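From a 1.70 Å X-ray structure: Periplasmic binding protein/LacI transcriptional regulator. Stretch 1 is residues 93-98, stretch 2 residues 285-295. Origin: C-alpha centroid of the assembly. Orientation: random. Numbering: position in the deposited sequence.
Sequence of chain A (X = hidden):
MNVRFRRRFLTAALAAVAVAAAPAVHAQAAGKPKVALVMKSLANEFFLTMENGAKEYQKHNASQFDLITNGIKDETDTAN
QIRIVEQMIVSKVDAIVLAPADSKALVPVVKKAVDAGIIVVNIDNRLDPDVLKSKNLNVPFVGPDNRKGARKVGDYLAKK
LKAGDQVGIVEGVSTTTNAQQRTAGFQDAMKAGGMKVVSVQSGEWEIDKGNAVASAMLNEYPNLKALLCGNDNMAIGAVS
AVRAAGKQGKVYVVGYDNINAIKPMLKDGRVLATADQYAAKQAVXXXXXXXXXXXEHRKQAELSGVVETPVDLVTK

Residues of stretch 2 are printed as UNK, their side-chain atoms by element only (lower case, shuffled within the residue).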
# COMPACT_ATOMS: atom_id res chain seq x y z
N VAL A 93 -14.34 19.18 -7.65
CA VAL A 93 -13.82 19.13 -6.29
C VAL A 93 -12.64 20.10 -6.21
O VAL A 93 -12.06 20.46 -7.24
CB VAL A 93 -13.35 17.71 -5.88
CG1 VAL A 93 -14.54 16.74 -5.86
CG2 VAL A 93 -12.25 17.20 -6.83
N ASP A 94 -12.28 20.49 -5.00
CA ASP A 94 -11.18 21.42 -4.77
C ASP A 94 -9.84 20.74 -4.55
O ASP A 94 -8.79 21.33 -4.76
CB ASP A 94 -11.53 22.30 -3.57
CG ASP A 94 -12.80 23.07 -3.81
OD1 ASP A 94 -12.81 23.95 -4.71
OD2 ASP A 94 -13.79 22.75 -3.13
N ALA A 95 -9.89 19.49 -4.11
CA ALA A 95 -8.68 18.74 -3.93
C ALA A 95 -8.96 17.27 -4.15
O ALA A 95 -10.09 16.82 -3.95
CB ALA A 95 -8.11 18.97 -2.52
N ILE A 96 -7.93 16.54 -4.56
CA ILE A 96 -7.98 15.10 -4.72
C ILE A 96 -6.81 14.48 -3.99
O ILE A 96 -5.66 14.88 -4.20
CB ILE A 96 -7.90 14.67 -6.20
CG1 ILE A 96 -9.15 15.11 -6.95
CG2 ILE A 96 -7.75 13.15 -6.30
CD1 ILE A 96 -9.03 14.96 -8.45
N VAL A 97 -7.11 13.52 -3.13
CA VAL A 97 -6.12 12.78 -2.37
C VAL A 97 -6.13 11.38 -2.96
O VAL A 97 -7.14 10.68 -2.84
CB VAL A 97 -6.46 12.75 -0.88
CG1 VAL A 97 -5.42 11.96 -0.13
CG2 VAL A 97 -6.55 14.20 -0.32
N LEU A 98 -5.05 11.00 -3.63
CA LEU A 98 -5.05 9.82 -4.46
C LEU A 98 -4.04 8.79 -3.97
O LEU A 98 -2.87 9.13 -3.77
CB LEU A 98 -4.73 10.20 -5.91
CG LEU A 98 -4.53 9.05 -6.90
CD1 LEU A 98 -5.82 8.29 -7.13
CD2 LEU A 98 -3.95 9.61 -8.21
N UNK A 285 -3.73 12.85 6.85
CA UNK A 285 -2.63 13.80 6.67
C UNK A 285 -2.66 14.25 5.21
O UNK A 285 -2.32 15.37 4.88
c UNK A 285 -1.56 12.99 10.79
c UNK A 285 -1.27 13.17 7.01
c UNK A 285 0.74 12.97 10.17
c UNK A 285 0.39 13.04 8.85
c UNK A 285 -0.23 12.95 11.14
c UNK A 285 -0.93 13.11 8.47
c UNK A 285 -1.91 13.07 9.46
N UNK A 286 -3.07 13.37 4.31
CA UNK A 286 -3.24 13.77 2.92
C UNK A 286 -4.29 14.87 2.78
O UNK A 286 -4.07 15.88 2.11
N UNK A 287 -5.45 14.63 3.39
CA UNK A 287 -6.54 15.61 3.39
C UNK A 287 -6.05 16.93 4.03
O UNK A 287 -6.25 18.00 3.45
c UNK A 287 -8.39 13.91 3.36
c UNK A 287 -7.78 15.07 4.14
c UNK A 287 -9.37 13.04 4.16
c UNK A 287 -8.82 16.18 4.34
N UNK A 288 -5.38 16.85 5.17
CA UNK A 288 -4.90 18.07 5.85
C UNK A 288 -3.94 18.85 4.97
O UNK A 288 -4.00 20.09 4.91
c UNK A 288 -5.19 17.65 8.34
c UNK A 288 -4.22 17.74 7.17
o UNK A 288 -4.74 17.17 9.41
o UNK A 288 -6.36 18.07 8.20
N UNK A 289 -3.04 18.13 4.30
CA UNK A 289 -2.09 18.74 3.39
C UNK A 289 -2.82 19.56 2.32
O UNK A 289 -2.46 20.72 2.04
c UNK A 289 -0.28 18.33 1.69
o UNK A 289 -0.39 17.04 3.72
c UNK A 289 -1.20 17.67 2.72
N UNK A 290 -3.88 18.98 1.76
CA UNK A 290 -4.66 19.64 0.72
C UNK A 290 -5.40 20.86 1.29
O UNK A 290 -5.39 21.94 0.70
c UNK A 290 -5.63 18.65 0.11
N UNK A 291 -6.02 20.69 2.44
CA UNK A 291 -6.78 21.78 3.04
C UNK A 291 -5.87 22.94 3.45
O UNK A 291 -6.25 24.10 3.36
c UNK A 291 -8.70 20.23 3.98
c UNK A 291 -9.81 20.78 3.10
c UNK A 291 -7.59 21.27 4.25
c UNK A 291 -9.30 19.73 5.27
N UNK A 292 -4.66 22.64 3.91
CA UNK A 292 -3.72 23.68 4.30
C UNK A 292 -3.31 24.49 3.07
O UNK A 292 -3.26 25.73 3.10
c UNK A 292 -2.89 22.61 6.42
c UNK A 292 -2.10 21.84 8.65
c UNK A 292 -1.70 22.12 7.20
n UNK A 292 -0.96 21.33 9.45
c UNK A 292 -2.52 23.04 5.00
N UNK A 293 -3.08 23.79 1.96
CA UNK A 293 -2.74 24.46 0.71
C UNK A 293 -3.90 25.36 0.30
O UNK A 293 -3.69 26.52 -0.04
c UNK A 293 -2.43 23.43 -0.37
N UNK A 294 -5.12 24.84 0.39
CA UNK A 294 -6.30 25.61 -0.01
C UNK A 294 -6.50 26.82 0.91
O UNK A 294 -6.90 27.91 0.45
c UNK A 294 -8.83 25.58 -0.08
c UNK A 294 -7.57 24.73 -0.00
c UNK A 294 -7.50 23.71 -1.14
c UNK A 294 -8.55 22.62 -1.07
N UNK A 295 -6.23 26.64 2.20
CA UNK A 295 -6.40 27.72 3.17
C UNK A 295 -5.50 28.91 2.83
O UNK A 295 -5.84 30.09 3.06
c UNK A 295 -6.11 27.22 4.60

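Stretch 2 is a single run of helix that packs across strand 95-98, and its side chains can be read position by position from the atoms present. Position 285 carries one carbon followed by a ring of six carbons, with no heteroatom; the ring lies out of reach of stretch 1. A plain six-membered carbon ring on one methylene is phenylalanine, Phe-285.

Position 286 has backbone atoms alone and lies against the strand, its CA 6.1 Å from the CA of Val-97 and its carbonyl O 3.9 Å from Val-97 CG2. With no side chain, it is glycine. A CB built in ideal geometry on Gly-286 would point toward the strand and fall 2.9 Å from Val-97 CG1, a clash; the bare backbone is what lets the two elements come this close.

At position 287 there are four carbons, forked at the first, with one arm two carbons long; the side chain touches Val-97 CG2, and the backbone N of 287 is 3.9 Å from Val-97 CG2. This is the isoleucine pattern. The CA-to-CB bond of Ile-287 points sideways relative to the strand; chi1 is m and chi2 t, and Ile-287 CG1 comes within 4.1 Å of Val-97 CG2.

Position 288 shows two carbons, the second bearing two oxygens, and its CA-to-CB bond points away from the strand. The short carboxylate identifies Asp-288, whose OD1 is hydrogen-bonded elsewhere in the structure. Position 289 has one carbon carrying an oxygen and a second carbon, and makes no contact with stretch 1. It is Thr-289; its OG1 donates a 2.8 Å hydrogen bond to Phe-285 O, one turn back, a common way for a helical threonine to satisfy its hydroxyl.

The lone carbon at position 290, its CB, points toward the strand and lies 3.6 Å from Ala-95 CB. One carbon means alanine, and Ala-290 CB meets Ala-95 CB as methyl against methyl.

Position 291 has four carbons forked at the second, hence Leu-291; the end of its side chain comes nearer the strand than its sideways start suggests, but its CD2 remains 6.1 Å from Ala-95 CB. Position 292 is a row of four carbons ending in nitrogen, the extended and exposed Lys-292. Position 293 has one carbon, out of reach of stretch 1, and is Ala-293.

Position 294 repeats the four carbons forked at the first with one two-carbon arm, points toward stretch 1, and touches Asp-94 and Ala-95 with the end of that arm. It is Ile-294, whose CD1 reaches 3.9 Å from Asp-94 CB and 4.0 Å from Ala-95 CB. Position 295 ends the stretch with a single exposed carbon, Ala-295.

The contact is apolar, with no hydrogen bond across it. Gly-286, Ala-290 and Ile-294, spaced four residues apart, form one stripe along the helix. Because the helix runs nearly antiparallel to the strand, at 155°, this stripe meets Val-97, Ala-95 and Asp-94 in turn; Ile-287 flanks Gly-286 against Val-97, and Ile-294 touches Ala-95 as well as Asp-94. The axes approach to 8.4 Å; at Gly-286 the absence of a CB leaves room for Val-97, at Ala-290 one methyl meets that of Ala-95, and the longer Ile-294 spans the wider 8.0 Å CA-to-CA separation from Asp-94.

Stretch 2, residues 285-295: FGIDTALKAIA
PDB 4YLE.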